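Local coordinates for aminotransferase, class V family protein (Trichomonas vaginalis, PDB 5F8V), which probably catalyses the pyridoxal-phosphate-dependent, reversible amino transfer between O-phospho-L-serine and 2-oxoglutarate, which in reverse makes phosphoserine for serine biosynthesis, at residues Arg5-Ser10 and Arg331-Leu336; Ser180-Arg185 and Ser301-Met305; Glu276-Val281 and Cys353-Asp359. All blocks are in the same frame, centred on the assembly; numbering follows the deposited sequence.

Contact 1: residues Arg5-Ser10 and Arg331-Leu336; sequences RAYNFS and RKLLTL
Two short strands far apart in sequence, 7-8 and 333-334, run parallel, Tyr7 bridging to Leu333 (CA–CA 4.9 Å) and Asn8 to Leu334 (CA–CA 5.2 Å). Tyr7 N donates to Lys332 O (3.1 Å), Leu334 N to Tyr7 O (2.9 Å, almost linear) and Phe9 N to Leu334 O (3.0 Å). Lys332 and Thr335, flanking the second strand, have positive phi; Lys332 is the C' residue of the Schellman motif ending helix 318-329. Asn8 OD1 accepts from Ser10 N (3.1 Å), an Asx turn. On one face Tyr7 and Leu333, both m in chi1, meet CD2 to CD2 at 3.7 Å; Leu333 CD2 also lies 3.7 Å from Phe9 CE2 at the ring edge, while Leu336 covers a face of that ring. Ala6 CB touches Leu334 CD1 at 3.5 Å. In the second subunit, the Glu40 carboxylate pairs with Arg5 and Glu40 O accepts from Asn8 ND2. The result is a minimal two-stranded parallel sheet, attaching the N-terminal arm to the C-terminal part of an aminotransferase subunit at the dimer interface.

Contact 2: residues Ser180-Arg185 and Ser301-Met305; sequences SNFLSR and SRMNM
Side-chain-to-turn hydrogen bonding dominates this contact between the loop after strand 174-177 and the start of strand 304-307. Residues Asn181-Ser184 form a type II beta turn, closed by Ser184 N to Asn181 O (3.1 Å), with Leu183 at positive phi; the nearest CA pair is Asn181 and Met303 at 6.6 Å. Arg302 (chi1 m, chi2 t, chi3 m) grips the end of the turn: NH2 donates to Ser184 OG (2.7 Å) and NH1 to Ser184 O (3.1 Å). Ser184 OG, at chi1 p, donates to Asn181 O (2.7 Å). Ser301 OG accepts from Met303 N and Asn304 N, both at 3.0 Å, as an ST turn and ST motif. The turn also holds Asn203, next to the pyridoxal-phosphate-bearing Lys202, through Phe182 O.

Van der Waals packing fills the gap: Met303 CG lies 3.3 Å from Ser180 O, and Met303 SD 3.6 Å from Ser184 CB. Charge is the third element. Arg185 crosses a face of the Arg302 guanidinium, Arg185 CD lying 3.4 Å from Arg302 NH2. Glu163 and Asp271 form salt bridges with Arg302, while Arg185 NH2 meets Asp155 and the carbonyl of Phe164, so two like charges can lie close together because acidic partners offset them.

Contact 3: residues Glu276-Val281 and Cys353-Asp359; sequences EKAKKV and CPMEAVD
An ammonium group anchors the loop ahead of a helix: Lys277 NZ donates to Cys353 O at 2.8 Å, its side chain running m, t, m, t from chi1 to chi4. The same nitrogen also reaches Tyr350 O, so it binds two carbonyls of the segment leading into helix 355-367. Further along, Lys280 NZ makes a long salt bridge to Asp359 OD1 (3.3 Å), weak as a hydrogen bond, and lies 3.3 Å from Met355 SD.

Beneath these polar ends, helix 276-281 and helix 355-359 run side by side, their axes 10.1 Å apart and only 4° from parallel. Pro354 holds the N-cap position of the second helix. Lys277 and Val358 form the nearest CA pair, at 6.5 Å. Val358 (chi1 171°) points toward the first helix and packs between Lys277 and Val281: its CG2 is 3.9 Å from Lys277 CB, and its CG1 3.9 Å from Val281 CG2 and 4.1 Å from Lys280 CB. Met355, chi1 t and chi2 p, folds its CE to 3.6 Å from Lys277 CG. Strand 304-307 touches helix 267-286 through Met305, which meets Ala278 and Val281.

This is a parallel helix pair of the C-terminal region, in which the lysines do double duty: their aliphatic stems supply apolar packing surface, while the tip of Lys277 binds loop carbonyls and that of Lys280 pairs loosely with Asp359.

Near the N terminus, residues 5-10 open contact 1, which closes only when the chain returns at 331-336, long after passing through the large seven-stranded sheet. Contact 2 lies wholly within that span, joining the loop after strand 174-177 to the start of strand 304-307. Contact 3 begins on helix 267-286 and ends on helix 355-367, so it crosses both of the others. Its helices bridge them physically: Tyr7 and Phe9 of contact 1 pack on Ala357, and Tyr7 OH probably bonds Glu356, while Arg302 O of contact 2 packs on Ala278. Contacts 1 and 2 do not touch; contact 3 connects the N-terminal arm with the 301-305 side of contact 2, which in turn holds the loop of the large sheet.

Contact 1: residues Arg5-Ser10 and Arg331-Leu336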
loop_
_atom_site.group_PDB
_atom_site.type_symbol
_atom_site.label_atom_id
_atom_site.label_comp_id
_atom_site.label_asym_id
_atom_site.label_seq_id
_atom_site.Cartn_x
_atom_site.Cartn_y
_atom_site.Cartn_z
ATOM N N ARG A 5 4.852 -7.626 26.626
ATOM C CA ARG A 5 3.719 -7.227 25.729
ATOM C C ARG A 5 2.749 -6.339 26.501
ATOM O O ARG A 5 2.359 -6.671 27.626
ATOM C CB ARG A 5 2.972 -8.455 25.212
ATOM C CG ARG A 5 3.811 -9.396 24.356
ATOM C CD ARG A 5 3.906 -8.913 22.921
ATOM N NE ARG A 5 2.620 -9.059 22.237
ATOM C CZ ARG A 5 2.298 -8.510 21.066
ATOM N NH1 ARG A 5 3.171 -7.751 20.389
ATOM N NH2 ARG A 5 1.089 -8.730 20.559
ATOM N N ALA A 6 2.377 -5.210 25.905
ATOM C CA ALA A 6 1.397 -4.306 26.508
ATOM C C ALA A 6 -0.008 -4.769 26.172
ATOM O O ALA A 6 -0.204 -5.588 25.276
ATOM C CB ALA A 6 1.621 -2.887 26.018
ATOM N N TYR A 7 -0.978 -4.254 26.918
ATOM C CA TYR A 7 -2.383 -4.398 26.563
ATOM C C TYR A 7 -2.748 -3.268 25.607
ATOM O O TYR A 7 -2.889 -2.115 26.018
ATOM C CB TYR A 7 -3.261 -4.353 27.810
ATOM C CG TYR A 7 -2.993 -5.453 28.808
ATOM C CD1 TYR A 7 -2.859 -6.789 28.399
ATOM C CD2 TYR A 7 -2.900 -5.172 30.172
ATOM C CE1 TYR A 7 -2.639 -7.803 29.317
ATOM C CE2 TYR A 7 -2.677 -6.185 31.097
ATOM C CZ TYR A 7 -2.548 -7.494 30.663
ATOM O OH TYR A 7 -2.341 -8.497 31.559
ATOM N N ASN A 8 -2.909 -3.612 24.335
ATOM C CA ASN A 8 -2.977 -2.651 23.250
ATOM C C ASN A 8 -4.416 -2.466 22.753
ATOM O O ASN A 8 -4.975 -3.354 22.109
ATOM C CB ASN A 8 -2.065 -3.141 22.121
ATOM C CG ASN A 8 -1.991 -2.181 20.948
ATOM O OD1 ASN A 8 -2.427 -1.038 21.021
ATOM N ND2 ASN A 8 -1.430 -2.658 19.852
ATOM N N PHE A 9 -4.999 -1.304 23.051
ATOM C CA PHE A 9 -6.352 -0.986 22.615
ATOM C C PHE A 9 -6.392 0.006 21.446
ATOM O O PHE A 9 -7.384 0.690 21.263
ATOM C CB PHE A 9 -7.161 -0.477 23.806
ATOM C CG PHE A 9 -7.373 -1.506 24.873
ATOM C CD1 PHE A 9 -8.401 -2.435 24.762
ATOM C CD2 PHE A 9 -6.551 -1.553 25.985
ATOM C CE1 PHE A 9 -8.598 -3.398 25.746
ATOM C CE2 PHE A 9 -6.745 -2.507 26.971
ATOM C CZ PHE A 9 -7.778 -3.428 26.859
ATOM N N SER A 10 -5.332 0.067 20.636
ATOM C CA SER A 10 -5.312 0.977 19.500
ATOM C C SER A 10 -6.413 0.633 18.506
ATOM O O SER A 10 -6.622 -0.532 18.184
ATOM C CB SER A 10 -3.973 0.956 18.777
ATOM O OG SER A 10 -4.044 1.785 17.627
ATOM N N ARG A 331 -0.840 1.542 34.009
ATOM C CA ARG A 331 -1.033 0.083 34.105
ATOM C C ARG A 331 -0.801 -0.665 32.770
ATOM O O ARG A 331 -1.264 -1.796 32.598
ATOM C CB ARG A 331 -2.457 -0.209 34.595
ATOM C CG ARG A 331 -2.797 0.385 35.950
ATOM C CD ARG A 331 -4.292 0.381 36.197
ATOM N NE ARG A 331 -4.591 0.527 37.623
ATOM C CZ ARG A 331 -5.118 -0.403 38.427
ATOM N NH1 ARG A 331 -5.463 -1.621 37.984
ATOM N NH2 ARG A 331 -5.316 -0.105 39.713
ATOM N N LYS A 332 -0.096 -0.039 31.827
ATOM C CA LYS A 332 0.148 -0.606 30.491
ATOM C C LYS A 332 -1.131 -0.965 29.679
ATOM O O LYS A 332 -1.114 -1.860 28.825
ATOM C CB LYS A 332 1.129 -1.795 30.576
ATOM C CG LYS A 332 2.589 -1.384 30.750
ATOM C CD LYS A 332 3.557 -2.541 30.505
ATOM C CE LYS A 332 3.713 -2.901 29.024
ATOM N NZ LYS A 332 4.494 -1.919 28.208
ATOM N N LEU A 333 -2.219 -0.246 29.952
ATOM C CA LEU A 333 -3.441 -0.316 29.154
ATOM C C LEU A 333 -3.328 0.875 28.208
ATOM O O LEU A 333 -3.558 2.007 28.610
ATOM C CB LEU A 333 -4.684 -0.217 30.042
ATOM C CG LEU A 333 -4.897 -1.334 31.067
ATOM C CD1 LEU A 333 -5.782 -0.863 32.207
ATOM C CD2 LEU A 333 -5.482 -2.574 30.408
ATOM N N LEU A 334 -2.922 0.612 26.970
ATOM C CA LEU A 334 -2.492 1.667 26.051
ATOM C C LEU A 334 -3.549 2.043 25.012
ATOM O O LEU A 334 -4.270 1.182 24.504
ATOM C CB LEU A 334 -1.209 1.236 25.333
ATOM C CG LEU A 334 0.003 0.939 26.240
ATOM C CD1 LEU A 334 1.196 0.521 25.394
ATOM C CD2 LEU A 334 0.360 2.135 27.105
ATOM N N THR A 335 -3.597 3.341 24.709
ATOM C CA THR A 335 -4.464 3.934 23.679
ATOM C C THR A 335 -5.950 3.754 23.999
ATOM O O THR A 335 -6.769 3.392 23.147
ATOM C CB THR A 335 -4.094 3.433 22.265
ATOM O OG1 THR A 335 -2.672 3.456 22.115
ATOM C CG2 THR A 335 -4.714 4.326 21.166
ATOM N N LEU A 336 -6.279 4.024 25.258
ATOM C CA LEU A 336 -7.667 4.138 25.686
ATOM C C LEU A 336 -8.191 5.556 25.488
ATOM O O LEU A 336 -9.359 5.813 25.730
ATOM C CB LEU A 336 -7.817 3.668 27.137
ATOM C CG LEU A 336 -7.854 2.135 27.190
ATOM C CD1 LEU A 336 -7.311 1.606 28.487
ATOM C CD2 LEU A 336 -9.264 1.609 26.950
#

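Contact 2: residues Ser180-Arg185 and Ser301-Met305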
loop_
_atom_site.group_PDB
_atom_site.type_symbol
_atom_site.label_atom_id
_atom_site.label_comp_id
_atom_site.label_asym_id
_atom_site.label_seq_id
_atom_site.Cartn_x
_atom_site.Cartn_y
_atom_site.Cartn_z
ATOM N N SER A 180 -13.385 -2.040 10.116
ATOM C CA SER A 180 -13.191 -2.314 11.542
ATOM C C SER A 180 -13.923 -3.543 12.095
ATOM O O SER A 180 -13.834 -3.807 13.294
ATOM C CB SER A 180 -13.570 -1.071 12.349
ATOM O OG SER A 180 -14.888 -0.662 12.041
ATOM N N ASN A 181 -14.645 -4.295 11.262
ATOM C CA ASN A 181 -15.236 -5.565 11.727
ATOM C C ASN A 181 -15.081 -6.768 10.775
ATOM O O ASN A 181 -15.747 -7.797 10.951
ATOM C CB ASN A 181 -16.701 -5.350 12.172
ATOM C CG ASN A 181 -17.693 -5.320 11.015
ATOM O OD1 ASN A 181 -17.322 -5.246 9.850
ATOM N ND2 ASN A 181 -18.976 -5.368 11.347
ATOM N N PHE A 182 -14.174 -6.651 9.806
ATOM C CA PHE A 182 -13.979 -7.695 8.799
ATOM C C PHE A 182 -13.377 -8.910 9.458
ATOM O O PHE A 182 -12.371 -8.789 10.158
ATOM C CB PHE A 182 -13.040 -7.217 7.687
ATOM C CG PHE A 182 -13.039 -8.092 6.466
ATOM C CD1 PHE A 182 -11.859 -8.677 6.009
ATOM C CD2 PHE A 182 -14.208 -8.299 5.749
ATOM C CE1 PHE A 182 -11.855 -9.473 4.868
ATOM C CE2 PHE A 182 -14.214 -9.090 4.610
ATOM C CZ PHE A 182 -13.037 -9.677 4.168
ATOM N N LEU A 183 -13.999 -10.065 9.234
ATOM C CA LEU A 183 -13.588 -11.357 9.821
ATOM C C LEU A 183 -13.735 -11.413 11.355
ATOM O O LEU A 183 -13.073 -12.211 12.024
ATOM C CB LEU A 183 -12.170 -11.754 9.377
ATOM C CG LEU A 183 -11.926 -11.723 7.862
ATOM C CD1 LEU A 183 -10.441 -11.708 7.563
ATOM C CD2 LEU A 183 -12.609 -12.907 7.177
ATOM N N SER A 184 -14.627 -10.578 11.895
ATOM C CA SER A 184 -15.003 -10.638 13.303
ATOM C C SER A 184 -16.270 -11.463 13.478
ATOM O O SER A 184 -16.654 -11.749 14.607
ATOM C CB SER A 184 -15.209 -9.230 13.860
ATOM O OG SER A 184 -16.415 -8.658 13.388
ATOM N N ARG A 185 -16.919 -11.821 12.362
ATOM C CA ARG A 185 -18.126 -12.641 12.365
ATOM C C ARG A 185 -18.455 -13.162 10.955
ATOM O O ARG A 185 -17.918 -12.656 9.964
ATOM C CB ARG A 185 -19.313 -11.839 12.903
ATOM C CG ARG A 185 -19.541 -10.523 12.186
ATOM C CD ARG A 185 -20.746 -9.821 12.771
ATOM N NE ARG A 185 -21.070 -8.595 12.051
ATOM C CZ ARG A 185 -21.868 -7.628 12.517
ATOM N NH1 ARG A 185 -22.458 -7.727 13.711
ATOM N NH2 ARG A 185 -22.089 -6.550 11.776
ATOM N N SER A 301 -21.404 -1.609 19.147
ATOM C CA SER A 301 -20.310 -2.309 18.498
ATOM C C SER A 301 -19.659 -3.325 19.428
ATOM O O SER A 301 -19.484 -3.065 20.627
ATOM C CB SER A 301 -19.268 -1.304 18.014
ATOM O OG SER A 301 -18.133 -1.926 17.448
ATOM N N ARG A 302 -19.317 -4.487 18.863
ATOM C CA ARG A 302 -18.502 -5.472 19.559
ATOM C C ARG A 302 -17.024 -5.101 19.490
ATOM O O ARG A 302 -16.244 -5.604 20.282
ATOM C CB ARG A 302 -18.670 -6.873 18.954
ATOM C CG ARG A 302 -20.087 -7.441 18.986
ATOM C CD ARG A 302 -20.296 -8.546 17.947
ATOM N NE ARG A 302 -19.886 -8.074 16.624
ATOM C CZ ARG A 302 -18.900 -8.573 15.876
ATOM N NH1 ARG A 302 -18.230 -9.669 16.232
ATOM N NH2 ARG A 302 -18.607 -7.978 14.716
ATOM N N MET A 303 -16.644 -4.264 18.523
ATOM C CA MET A 303 -15.246 -3.993 18.186
ATOM C C MET A 303 -14.705 -2.705 18.808
ATOM O O MET A 303 -13.531 -2.640 19.156
ATOM C CB MET A 303 -15.086 -3.893 16.665
ATOM C CG MET A 303 -15.468 -5.137 15.865
ATOM S SD MET A 303 -14.274 -6.495 16.018
ATOM C CE MET A 303 -15.050 -7.427 17.330
ATOM N N ASN A 304 -15.546 -1.677 18.912
ATOM C CA ASN A 304 -15.131 -0.371 19.420
ATOM C C ASN A 304 -16.148 0.112 20.441
ATOM O O ASN A 304 -17.329 0.275 20.123
ATOM C CB ASN A 304 -15.004 0.631 18.272
ATOM C CG ASN A 304 -14.123 0.120 17.139
ATOM O OD1 ASN A 304 -14.621 -0.500 16.192
ATOM N ND2 ASN A 304 -12.802 0.335 17.252
ATOM N N MET A 305 -15.687 0.323 21.669
ATOM C CA MET A 305 -16.550 0.635 22.789
ATOM C C MET A 305 -16.158 1.992 23.341
ATOM O O MET A 305 -15.358 2.058 24.270
ATOM C CB MET A 305 -16.398 -0.448 23.863
ATOM C CG MET A 305 -17.072 -1.751 23.473
ATOM S SD MET A 305 -16.107 -3.228 23.734
ATOM C CE MET A 305 -15.165 -3.329 22.219
#

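Contact 3: residues Glu276-Val281 and Cys353-Asp359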
loop_
_atom_site.group_PDB
_atom_site.type_symbol
_atom_site.label_atom_id
_atom_site.label_comp_id
_atom_site.label_asym_id
_atom_site.label_seq_id
_atom_site.Cartn_x
_atom_site.Cartn_y
_atom_site.Cartn_z
ATOM N N GLU A 276 -18.273 -11.960 23.934
ATOM C CA GLU A 276 -17.881 -12.157 25.339
ATOM C C GLU A 276 -17.084 -10.973 25.856
ATOM O O GLU A 276 -17.404 -10.417 26.903
ATOM C CB GLU A 276 -17.052 -13.428 25.528
ATOM C CG GLU A 276 -17.871 -14.695 25.648
ATOM C CD GLU A 276 -17.010 -15.949 25.649
ATOM O OE1 GLU A 276 -15.881 -15.917 26.209
ATOM O OE2 GLU A 276 -17.470 -16.970 25.081
ATOM N N LYS A 277 -16.033 -10.617 25.123
ATOM C CA LYS A 277 -15.205 -9.466 25.472
ATOM C C LYS A 277 -16.018 -8.164 25.537
ATOM O O LYS A 277 -15.902 -7.426 26.515
ATOM C CB LYS A 277 -14.023 -9.335 24.504
ATOM C CG LYS A 277 -12.976 -10.436 24.660
ATOM C CD LYS A 277 -11.815 -10.251 23.694
ATOM C CE LYS A 277 -12.191 -10.655 22.270
ATOM N NZ LYS A 277 -10.999 -10.696 21.380
ATOM N N ALA A 278 -16.854 -7.908 24.531
ATOM C CA ALA A 278 -17.683 -6.687 24.487
ATOM C C ALA A 278 -18.653 -6.577 25.663
ATOM O O ALA A 278 -18.782 -5.508 26.253
ATOM C CB ALA A 278 -18.451 -6.593 23.178
ATOM N N LYS A 279 -19.306 -7.686 26.002
ATOM C CA LYS A 279 -20.279 -7.738 27.110
ATOM C C LYS A 279 -19.633 -7.341 28.452
ATOM O O LYS A 279 -20.194 -6.540 29.204
ATOM C CB LYS A 279 -20.894 -9.138 27.196
ATOM C CG LYS A 279 -22.049 -9.289 28.177
ATOM C CD LYS A 279 -22.374 -10.763 28.396
ATOM C CE LYS A 279 -23.606 -10.954 29.280
ATOM N NZ LYS A 279 -24.860 -10.578 28.563
ATOM N N LYS A 280 -18.453 -7.889 28.723
ATOM C CA LYS A 280 -17.651 -7.488 29.892
ATOM C C LYS A 280 -17.337 -5.979 29.900
ATOM O O LYS A 280 -17.506 -5.326 30.925
ATOM C CB LYS A 280 -16.344 -8.289 29.961
ATOM C CG LYS A 280 -16.517 -9.768 30.306
ATOM C CD LYS A 280 -15.158 -10.442 30.479
ATOM C CE LYS A 280 -15.277 -11.799 31.169
ATOM N NZ LYS A 280 -13.964 -12.505 31.243
ATOM N N VAL A 281 -16.918 -5.429 28.760
ATOM C CA VAL A 281 -16.553 -4.009 28.695
ATOM C C VAL A 281 -17.801 -3.147 28.925
ATOM O O VAL A 281 -17.743 -2.186 29.687
ATOM C CB VAL A 281 -15.855 -3.611 27.373
ATOM C CG1 VAL A 281 -15.577 -2.117 27.327
ATOM C CG2 VAL A 281 -14.556 -4.382 27.168
ATOM N N CYS A 353 -7.407 -9.162 20.325
ATOM C CA CYS A 353 -7.368 -8.526 21.639
ATOM C C CYS A 353 -7.558 -9.604 22.709
ATOM O O CYS A 353 -8.629 -10.197 22.783
ATOM C CB CYS A 353 -8.436 -7.449 21.778
ATOM S SG CYS A 353 -8.483 -6.776 23.457
ATOM N N PRO A 354 -6.514 -9.886 23.516
ATOM C CA PRO A 354 -6.627 -11.014 24.454
ATOM C C PRO A 354 -7.664 -10.776 25.544
ATOM O O PRO A 354 -7.863 -9.640 25.960
ATOM C CB PRO A 354 -5.222 -11.107 25.080
ATOM C CG PRO A 354 -4.342 -10.292 24.202
ATOM C CD PRO A 354 -5.223 -9.202 23.669
ATOM N N MET A 355 -8.303 -11.847 26.008
ATOM C CA MET A 355 -9.270 -11.745 27.105
ATOM C C MET A 355 -8.605 -11.178 28.368
ATOM O O MET A 355 -9.231 -10.464 29.143
ATOM C CB MET A 355 -9.909 -13.111 27.400
ATOM C CG MET A 355 -10.837 -13.143 28.610
ATOM S SD MET A 355 -12.140 -11.894 28.564
ATOM C CE MET A 355 -13.307 -12.716 27.478
ATOM N N GLU A 356 -7.334 -11.507 28.555
ATOM C CA GLU A 356 -6.538 -10.952 29.637
ATOM C C GLU A 356 -6.507 -9.417 29.619
ATOM O O GLU A 356 -6.552 -8.799 30.671
ATOM C CB GLU A 356 -5.113 -11.479 29.552
ATOM C CG GLU A 356 -4.294 -11.238 30.796
ATOM C CD GLU A 356 -2.932 -11.875 30.696
ATOM O OE1 GLU A 356 -2.038 -11.284 30.061
ATOM O OE2 GLU A 356 -2.767 -12.969 31.252
ATOM N N ALA A 357 -6.400 -8.823 28.428
ATOM C CA ALA A 357 -6.383 -7.362 28.285
ATOM C C ALA A 357 -7.696 -6.740 28.749
ATOM O O ALA A 357 -7.692 -5.743 29.481
ATOM C CB ALA A 357 -6.093 -6.959 26.846
ATOM N N VAL A 358 -8.804 -7.344 28.322
ATOM C CA VAL A 358 -10.131 -6.913 28.733
ATOM C C VAL A 358 -10.292 -7.040 30.259
ATOM O O VAL A 358 -10.831 -6.127 30.892
ATOM C CB VAL A 358 -11.252 -7.691 27.997
ATOM C CG1 VAL A 358 -12.618 -7.389 28.598
ATOM C CG2 VAL A 358 -11.247 -7.370 26.500
ATOM N N ASP A 359 -9.849 -8.161 30.829
ATOM C CA ASP A 359 -9.843 -8.345 32.301
ATOM C C ASP A 359 -9.063 -7.249 33.041
ATOM O O ASP A 359 -9.523 -6.749 34.055
ATOM C CB ASP A 359 -9.247 -9.699 32.704
ATOM C CG ASP A 359 -10.204 -10.867 32.526
ATOM O OD1 ASP A 359 -11.409 -10.687 32.321
ATOM O OD2 ASP A 359 -9.729 -12.015 32.607
#